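Local coordinates for protein MFP2B (Ascaris suum, PDB 2BJR) that binds zinc and enhances polymerization of the major sperm protein (MSP), the process that drives amoeboid motility of nematode sperm, at residues Pro171-Cys176 against Val188-Asn193; Leu275-Arg280 against Lys360-Cys365. One frame throughout, in Å; residues are numbered along the deposited sequence.

Contact 1. Residues Pro171-Cys176 against Val188-Asn193. With ZN (zinc ion), chain C.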
ATOM      1  N   PRO A 171       3.689  11.169  15.391  1.00 29.84           N
ATOM      2  CA  PRO A 171       4.459  11.071  14.154  1.00 30.95           C
ATOM      3  C   PRO A 171       4.459  12.444  13.439  1.00 32.10           C
ATOM      4  O   PRO A 171       3.648  13.273  13.794  1.00 30.86           O
ATOM      5  CB  PRO A 171       3.715   9.996  13.359  1.00 30.04           C
ATOM      6  CG  PRO A 171       2.298  10.073  13.836  1.00 29.18           C
ATOM      7  CD  PRO A 171       2.396  10.473  15.297  1.00 29.52           C
ATOM      8  N   PRO A 172       5.365  12.648  12.488  1.00 35.11           N
ATOM      9  CA  PRO A 172       5.632  13.979  11.898  1.00 36.48           C
ATOM     10  C   PRO A 172       4.437  14.748  11.293  1.00 38.10           C
ATOM     11  O   PRO A 172       4.489  15.997  11.254  1.00 39.26           O
ATOM     12  CB  PRO A 172       6.680  13.692  10.803  1.00 36.75           C
ATOM     13  CG  PRO A 172       7.199  12.306  11.058  1.00 36.54           C
ATOM     14  CD  PRO A 172       6.222  11.585  11.924  1.00 34.23           C
ATOM     15  N   TYR A 173       3.402  14.049  10.837  1.00 38.74           N
ATOM     16  CA  TYR A 173       2.265  14.703  10.198  1.00 39.38           C
ATOM     17  C   TYR A 173       0.975  14.526  10.998  1.00 40.12           C
ATOM     18  O   TYR A 173      -0.127  14.716  10.475  1.00 40.87           O
ATOM     19  CB  TYR A 173       2.077  14.176   8.758  1.00 38.82           C
ATOM     20  CG  TYR A 173       3.371  14.112   7.960  1.00 36.95           C
ATOM     21  CD1 TYR A 173       3.952  12.885   7.633  1.00 35.24           C
ATOM     22  CD2 TYR A 173       4.010  15.276   7.534  1.00 34.16           C
ATOM     23  CE1 TYR A 173       5.145  12.811   6.910  1.00 34.48           C
ATOM     24  CE2 TYR A 173       5.209  15.220   6.807  1.00 33.95           C
ATOM     25  CZ  TYR A 173       5.776  13.988   6.504  1.00 34.67           C
ATOM     26  OH  TYR A 173       6.958  13.917   5.788  1.00 33.80           O
ATOM     27  N   CYS A 174       1.090  14.173  12.267  1.00 40.71           N
ATOM     28  CA  CYS A 174      -0.096  14.000  13.083  1.00 41.01           C
ATOM     29  C   CYS A 174      -0.941  15.282  13.157  1.00 42.46           C
ATOM     30  O   CYS A 174      -0.390  16.369  13.294  1.00 41.15           O
ATOM     31  CB  CYS A 174       0.277  13.595  14.506  1.00 40.82           C
ATOM     32  SG  CYS A 174      -1.161  12.964  15.389  1.00 37.76           S
ATOM     33  N   GLU A 175      -2.266  15.113  13.108  1.00 44.75           N
ATOM     34  CA  GLU A 175      -3.232  16.222  13.176  1.00 47.26           C
ATOM     35  C   GLU A 175      -4.183  16.108  14.378  1.00 47.36           C
ATOM     36  O   GLU A 175      -5.257  16.724  14.386  1.00 48.06           O
ATOM     37  CB  GLU A 175      -4.043  16.314  11.866  1.00 48.17           C
ATOM     38  CG  GLU A 175      -3.670  17.516  11.002  1.00 51.71           C
ATOM     39  CD  GLU A 175      -3.916  17.285   9.515  1.00 55.58           C
ATOM     40  OE1 GLU A 175      -4.886  16.566   9.151  1.00 56.51           O
ATOM     41  OE2 GLU A 175      -3.127  17.844   8.708  1.00 57.91           O
ATOM     42  N   CYS A 176      -3.794  15.330  15.387  1.00 47.64           N
ATOM     43  CA  CYS A 176      -4.514  15.303  16.664  1.00 47.60           C
ATOM     44  C   CYS A 176      -4.334  16.659  17.377  1.00 48.97           C
ATOM     45  O   CYS A 176      -3.410  17.414  17.080  1.00 48.68           O
ATOM     46  CB  CYS A 176      -4.024  14.166  17.561  1.00 47.32           C
ATOM     47  SG  CYS A 176      -2.564  14.574  18.556  1.00 41.64           S
ATOM     48  N   VAL A 188       9.918  17.315   6.169  1.00 35.20           N
ATOM     49  CA  VAL A 188      10.095  16.969   4.779  1.00 34.02           C
ATOM     50  C   VAL A 188       8.686  16.760   4.251  1.00 31.39           C
ATOM     51  O   VAL A 188       7.901  16.035   4.870  1.00 31.50           O
ATOM     52  CB  VAL A 188      10.932  15.670   4.618  1.00 35.18           C
ATOM     53  CG1 VAL A 188      11.158  15.357   3.142  1.00 36.86           C
ATOM     54  CG2 VAL A 188      12.304  15.790   5.376  1.00 37.60           C
ATOM     55  N   ARG A 189       8.321  17.397   3.142  1.00 27.91           N
ATOM     56  CA  ARG A 189       7.008  17.118   2.560  1.00 26.44           C
ATOM     57  C   ARG A 189       6.961  15.702   1.951  1.00 24.62           C
ATOM     58  O   ARG A 189       7.969  15.161   1.480  1.00 23.53           O
ATOM     59  CB  ARG A 189       6.599  18.189   1.543  1.00 26.25           C
ATOM     60  CG  ARG A 189       6.238  19.513   2.215  1.00 27.05           C
ATOM     61  CD  ARG A 189       5.739  20.616   1.300  1.00 27.12           C
ATOM     62  NE  ARG A 189       6.773  21.101   0.392  1.00 30.71           N
ATOM     63  CZ  ARG A 189       6.596  22.091  -0.507  1.00 32.27           C
ATOM     64  NH1 ARG A 189       5.416  22.713  -0.601  1.00 32.62           N
ATOM     65  NH2 ARG A 189       7.605  22.476  -1.283  1.00 31.44           N
ATOM     66  N   VAL A 190       5.759  15.139   1.967  1.00 23.77           N
ATOM     67  CA  VAL A 190       5.504  13.762   1.558  1.00 22.98           C
ATOM     68  C   VAL A 190       5.618  13.655   0.053  1.00 22.74           C
ATOM     69  O   VAL A 190       5.024  14.445  -0.671  1.00 23.42           O
ATOM     70  CB  VAL A 190       4.084  13.332   1.967  1.00 23.61           C
ATOM     71  CG1 VAL A 190       3.809  11.936   1.482  1.00 24.00           C
ATOM     72  CG2 VAL A 190       3.876  13.434   3.491  1.00 23.14           C
ATOM     73  N   THR A 191       6.368  12.679  -0.433  1.00 22.36           N
ATOM     74  CA  THR A 191       6.480  12.462  -1.884  1.00 22.56           C
ATOM     75  C   THR A 191       5.964  11.111  -2.362  1.00 22.03           C
ATOM     76  O   THR A 191       5.952  10.836  -3.560  1.00 21.93           O
ATOM     77  CB  THR A 191       7.932  12.640  -2.308  1.00 23.32           C
ATOM     78  OG1 THR A 191       8.770  11.786  -1.517  1.00 24.44           O
ATOM     79  CG2 THR A 191       8.403  14.064  -2.041  1.00 24.39           C
ATOM     80  N   LEU A 192       5.540  10.262  -1.431  1.00 21.31           N
ATOM     81  CA  LEU A 192       4.879   9.017  -1.788  1.00 21.39           C
ATOM     82  C   LEU A 192       3.363   9.175  -1.831  1.00 19.02           C
ATOM     83  O   LEU A 192       2.797   9.802  -0.990  1.00 18.96           O
ATOM     84  CB  LEU A 192       5.221   7.963  -0.756  1.00 23.01           C
ATOM     85  CG  LEU A 192       6.732   7.750  -0.633  1.00 27.76           C
ATOM     86  CD1 LEU A 192       6.967   6.505   0.218  1.00 30.74           C
ATOM     87  CD2 LEU A 192       7.470   7.601  -1.954  1.00 32.69           C
ATOM     88  N   ASN A 193       2.718   8.609  -2.824  1.00 17.59           N
ATOM     89  CA  ASN A 193       1.256   8.579  -2.880  1.00 17.11           C
ATOM     90  C   ASN A 193       0.757   7.910  -1.627  1.00 16.91           C
ATOM     91  O   ASN A 193       1.315   6.891  -1.188  1.00 16.66           O
ATOM     92  CB  ASN A 193       0.779   7.773  -4.077  1.00 17.11           C
ATOM     93  CG  ASN A 193       1.192   8.374  -5.408  1.00 18.61           C
ATOM     94  OD1 ASN A 193       1.841   7.704  -6.230  1.00 21.35           O
ATOM     95  ND2 ASN A 193       0.791   9.638  -5.640  1.00 13.72           N
TER
HETATM   96 ZN    ZN C1369      -0.730  13.664  17.504  1.00 37.22          ZN
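Y173 reaches across to V188 and V190 and carries the whole contact from its own segment. From CB the ring swings out anti to the carbonyl carbon of Y173 (chi1 -46°), a turn that directs it at the chain from V188 to V190. CD1 and CE1 pass V190 CG2 on one ring face, CE1 at 3.7 Å, while along the opposite rim CE2 comes 3.4 Å from V188 O. The methyl is closest to the far end of the ring, with Y173 CZ 3.6 Å from V190 CG2. Its position 22° off the ring normal, 3.9 Å from V190 CG2 to the centroid of the Y173 ring, identifies a CH-pi contact over the face, displaced toward the rim. P172 CB lies over the centre of the opposite face, so the ring is held between a proline and a valine methyl. At the tip, Y173 OH donates to the backbone carbonyl V188 O at 2.5 Å, a very short hydrogen bond whose acceptor sits in the ring plane, at the edge. Oxygen at the edge and carbon on both faces probably restrict tilt and slide of the ring.

Behind Y173, a type I turn from P171 to C174 is closed by C174 N to P171 O at 3.1 Å. C174 SG and C176 SG bind the zinc ion, each sulfur 2.3 Å from it, and H86 and C179 complete its coordination. C176 N also donates to C174 SG in a nearly straight bond (167°), tying the two ligands together.

C176 is the N-cap of helix 177-180, and P171 and P172 rest on W92 of strand 92-97. The contact therefore bridges the loops on either side of helix 177-180, the second of which leads into strand 194-199.

Contact 2. Residues Leu275-Arg280 against Lys360-Cys365; sequences LPEAIR and KAKPGC
K362 extends toward E277 and R280, and its ammonium forms a salt bridge with the E277 carboxylate, K362 NZ lying 3.1 Å from E277 OE2. The bond uses the anti lone pair of OE2. A bend at the last torsion of K362 (chi4 -66°) turns NZ away from the line of its otherwise extended chain. The stronger partner of NZ lies outside the two segments: D283 OD2, also in a salt bridge. Lower down the lysine, K362 CD packs 3.5 Å from the carbonyl oxygen R280 O.

On R280, NH1 donates to L275 O at 2.8 Å, with the oxygen only 2° out of the guanidinium plane, while NH2 pairs with D283 OD1, and NE too is hydrogen-bonded elsewhere. E277 OE2 is 3.6 Å from R280 NH2 but well out of that plane, which makes this pair electrostatic, without a directed N-H. Two carboxylates thus probably offset the nearby positive charges of R280 and K362.

The whole is a surface salt-bridge network. It joins the loop that carries the chain from strand 268-274 of one antiparallel sheet to strand 282-288 of the next with the type II beta turn after strand 355-361, closed by C365 N to K362 O.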
ATOM      1  N   LEU A 275      -3.512  14.130   0.275  1.00 21.55           N
ATOM      2  CA  LEU A 275      -3.034  14.631   1.533  1.00 22.42           C
ATOM      3  C   LEU A 275      -3.363  16.108   1.707  1.00 22.78           C
ATOM      4  O   LEU A 275      -3.602  16.789   0.739  1.00 21.17           O
ATOM      5  CB  LEU A 275      -1.548  14.456   1.586  1.00 23.10           C
ATOM      6  CG  LEU A 275      -1.177  12.978   1.610  1.00 25.30           C
ATOM      7  CD1 LEU A 275       0.300  12.858   1.442  1.00 26.58           C
ATOM      8  CD2 LEU A 275      -1.670  12.348   2.929  1.00 28.30           C
ATOM      9  N   PRO A 276      -3.373  16.588   2.939  1.00 23.69           N
ATOM     10  CA  PRO A 276      -3.536  18.034   3.175  1.00 24.44           C
ATOM     11  C   PRO A 276      -2.445  18.830   2.456  1.00 23.54           C
ATOM     12  O   PRO A 276      -1.287  18.415   2.429  1.00 22.97           O
ATOM     13  CB  PRO A 276      -3.376  18.144   4.698  1.00 24.59           C
ATOM     14  CG  PRO A 276      -3.787  16.798   5.200  1.00 25.28           C
ATOM     15  CD  PRO A 276      -3.171  15.846   4.200  1.00 24.95           C
ATOM     16  N   GLU A 277      -2.786  19.973   1.873  1.00 25.22           N
ATOM     17  CA  GLU A 277      -1.825  20.640   0.993  1.00 26.15           C
ATOM     18  C   GLU A 277      -0.515  20.975   1.711  1.00 26.78           C
ATOM     19  O   GLU A 277       0.572  20.864   1.125  1.00 26.47           O
ATOM     20  CB  GLU A 277      -2.394  21.913   0.361  1.00 26.72           C
ATOM     21  CG  GLU A 277      -1.455  22.489  -0.714  1.00 27.58           C
ATOM     22  CD  GLU A 277      -2.168  23.340  -1.762  1.00 32.62           C
ATOM     23  OE1 GLU A 277      -3.174  23.981  -1.402  1.00 38.08           O
ATOM     24  OE2 GLU A 277      -1.721  23.380  -2.957  1.00 37.26           O
ATOM     25  N   ALA A 278      -0.619  21.333   2.987  1.00 27.86           N
ATOM     26  CA  ALA A 278       0.537  21.765   3.752  1.00 28.33           C
ATOM     27  C   ALA A 278       1.592  20.680   3.951  1.00 28.92           C
ATOM     28  O   ALA A 278       2.751  21.009   4.156  1.00 28.99           O
ATOM     29  CB  ALA A 278       0.096  22.312   5.110  1.00 29.06           C
ATOM     30  N   ILE A 279       1.230  19.394   3.885  1.00 27.38           N
ATOM     31  CA  ILE A 279       2.239  18.352   4.095  1.00 27.44           C
ATOM     32  C   ILE A 279       2.684  17.622   2.826  1.00 25.59           C
ATOM     33  O   ILE A 279       3.673  16.902   2.855  1.00 25.98           O
ATOM     34  CB  ILE A 279       1.777  17.314   5.148  1.00 28.23           C
ATOM     35  CG1 ILE A 279       0.743  16.358   4.560  1.00 30.37           C
ATOM     36  CG2 ILE A 279       1.311  18.008   6.471  1.00 29.42           C
ATOM     37  CD1 ILE A 279       0.343  15.291   5.580  1.00 34.03           C
ATOM     38  N   ARG A 280       1.987  17.841   1.717  1.00 23.60           N
ATOM     39  CA  ARG A 280       2.275  17.092   0.509  1.00 23.37           C
ATOM     40  C   ARG A 280       3.303  17.774  -0.372  1.00 22.59           C
ATOM     41  O   ARG A 280       3.374  19.007  -0.415  1.00 22.52           O
ATOM     42  CB  ARG A 280       1.014  16.831  -0.285  1.00 22.59           C
ATOM     43  CG  ARG A 280       0.361  17.992  -0.910  1.00 21.72           C
ATOM     44  CD  ARG A 280      -1.007  17.661  -1.436  1.00 20.86           C
ATOM     45  NE  ARG A 280      -1.566  18.728  -2.289  1.00 22.98           N
ATOM     46  CZ  ARG A 280      -2.804  19.187  -2.219  1.00 23.24           C
ATOM     47  NH1 ARG A 280      -3.680  18.707  -1.354  1.00 26.47           N
ATOM     48  NH2 ARG A 280      -3.184  20.145  -3.046  1.00 27.90           N
ATOM     49  N   LYS A 360       2.437  16.255  -9.963  1.00 21.46           N
ATOM     50  CA  LYS A 360       3.535  17.169 -10.275  1.00 22.02           C
ATOM     51  C   LYS A 360       4.153  17.591  -8.978  1.00 20.89           C
ATOM     52  O   LYS A 360       3.450  18.090  -8.098  1.00 20.26           O
ATOM     53  CB  LYS A 360       3.010  18.435 -10.961  1.00 23.05           C
ATOM     54  CG  LYS A 360       4.137  19.488 -11.199  1.00 26.05           C
ATOM     55  CD  LYS A 360       3.764  20.493 -12.322  1.00 32.57           C
ATOM     56  CE  LYS A 360       4.969  21.477 -12.625  1.00 38.14           C
ATOM     57  NZ  LYS A 360       4.960  22.029 -14.036  1.00 41.85           N
ATOM     58  N   ALA A 361       5.461  17.464  -8.902  1.00 20.51           N
ATOM     59  CA  ALA A 361       6.193  17.849  -7.722  1.00 22.24           C
ATOM     60  C   ALA A 361       6.102  19.364  -7.500  1.00 22.80           C
ATOM     61  O   ALA A 361       6.201  20.158  -8.449  1.00 24.10           O
ATOM     62  CB  ALA A 361       7.622  17.478  -7.849  1.00 22.21           C
ATOM     63  N   LYS A 362       5.935  19.719  -6.245  1.00 22.75           N
ATOM     64  CA  LYS A 362       6.052  21.096  -5.790  1.00 23.18           C
ATOM     65  C   LYS A 362       7.524  21.533  -5.781  1.00 23.84           C
ATOM     66  O   LYS A 362       8.462  20.710  -5.699  1.00 21.77           O
ATOM     67  CB  LYS A 362       5.467  21.236  -4.388  1.00 23.46           C
ATOM     68  CG  LYS A 362       3.947  21.180  -4.344  1.00 25.13           C
ATOM     69  CD  LYS A 362       3.389  21.476  -2.937  1.00 25.37           C
ATOM     70  CE  LYS A 362       1.869  21.312  -2.821  1.00 26.65           C
ATOM     71  NZ  LYS A 362       1.081  22.324  -3.633  1.00 26.38           N
ATOM     72  N   PRO A 363       7.752  22.854  -5.855  1.00 24.39           N
ATOM     73  CA  PRO A 363       9.130  23.358  -5.775  1.00 24.47           C
ATOM     74  C   PRO A 363       9.814  22.842  -4.502  1.00 24.34           C
ATOM     75  O   PRO A 363       9.212  22.825  -3.430  1.00 23.16           O
ATOM     76  CB  PRO A 363       8.948  24.892  -5.710  1.00 25.41           C
ATOM     77  CG  PRO A 363       7.594  25.160  -6.313  1.00 26.05           C
ATOM     78  CD  PRO A 363       6.750  23.932  -5.979  1.00 24.95           C
ATOM     79  N   GLY A 364      11.050  22.391  -4.658  1.00 24.71           N
ATOM     80  CA  GLY A 364      11.838  21.808  -3.589  1.00 25.62           C
ATOM     81  C   GLY A 364      11.685  20.311  -3.380  1.00 26.00           C
ATOM     82  O   GLY A 364      12.435  19.723  -2.591  1.00 26.84           O
ATOM     83  N   CYS A 365      10.733  19.711  -4.090  1.00 25.19           N
ATOM     84  CA  CYS A 365      10.395  18.300  -3.944  1.00 26.26           C
ATOM     85  C   CYS A 365      10.681  17.522  -5.214  1.00 25.05           C
ATOM     86  O   CYS A 365      10.701  18.066  -6.313  1.00 23.92           O
ATOM     87  CB  CYS A 365       8.907  18.169  -3.579  1.00 26.22           C
ATOM     88  SG  CYS A 365       8.478  19.124  -2.102  1.00 30.79           S
TER

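How the contacts relate
Both contacts lie at the surface, on the same side of the chain's centre, their centres about 10 Å apart. Neither pairs two strands: contact 1 joins loops flanking a short helix beside the zinc site, whereas contact 2 joins a loop to the turn just past strand 355-361, away from the metal. Aromatic packing and one neutral hydrogen bond serve the first; charge pairing serves the second. The segments 188-193 and 275-280 meet directly, V190 N lying 2.9 Å from I279 O in a probable hydrogen bond. R189 reaches the other half of contact 2, its NH1 packing 3.3 Å from K362 CD.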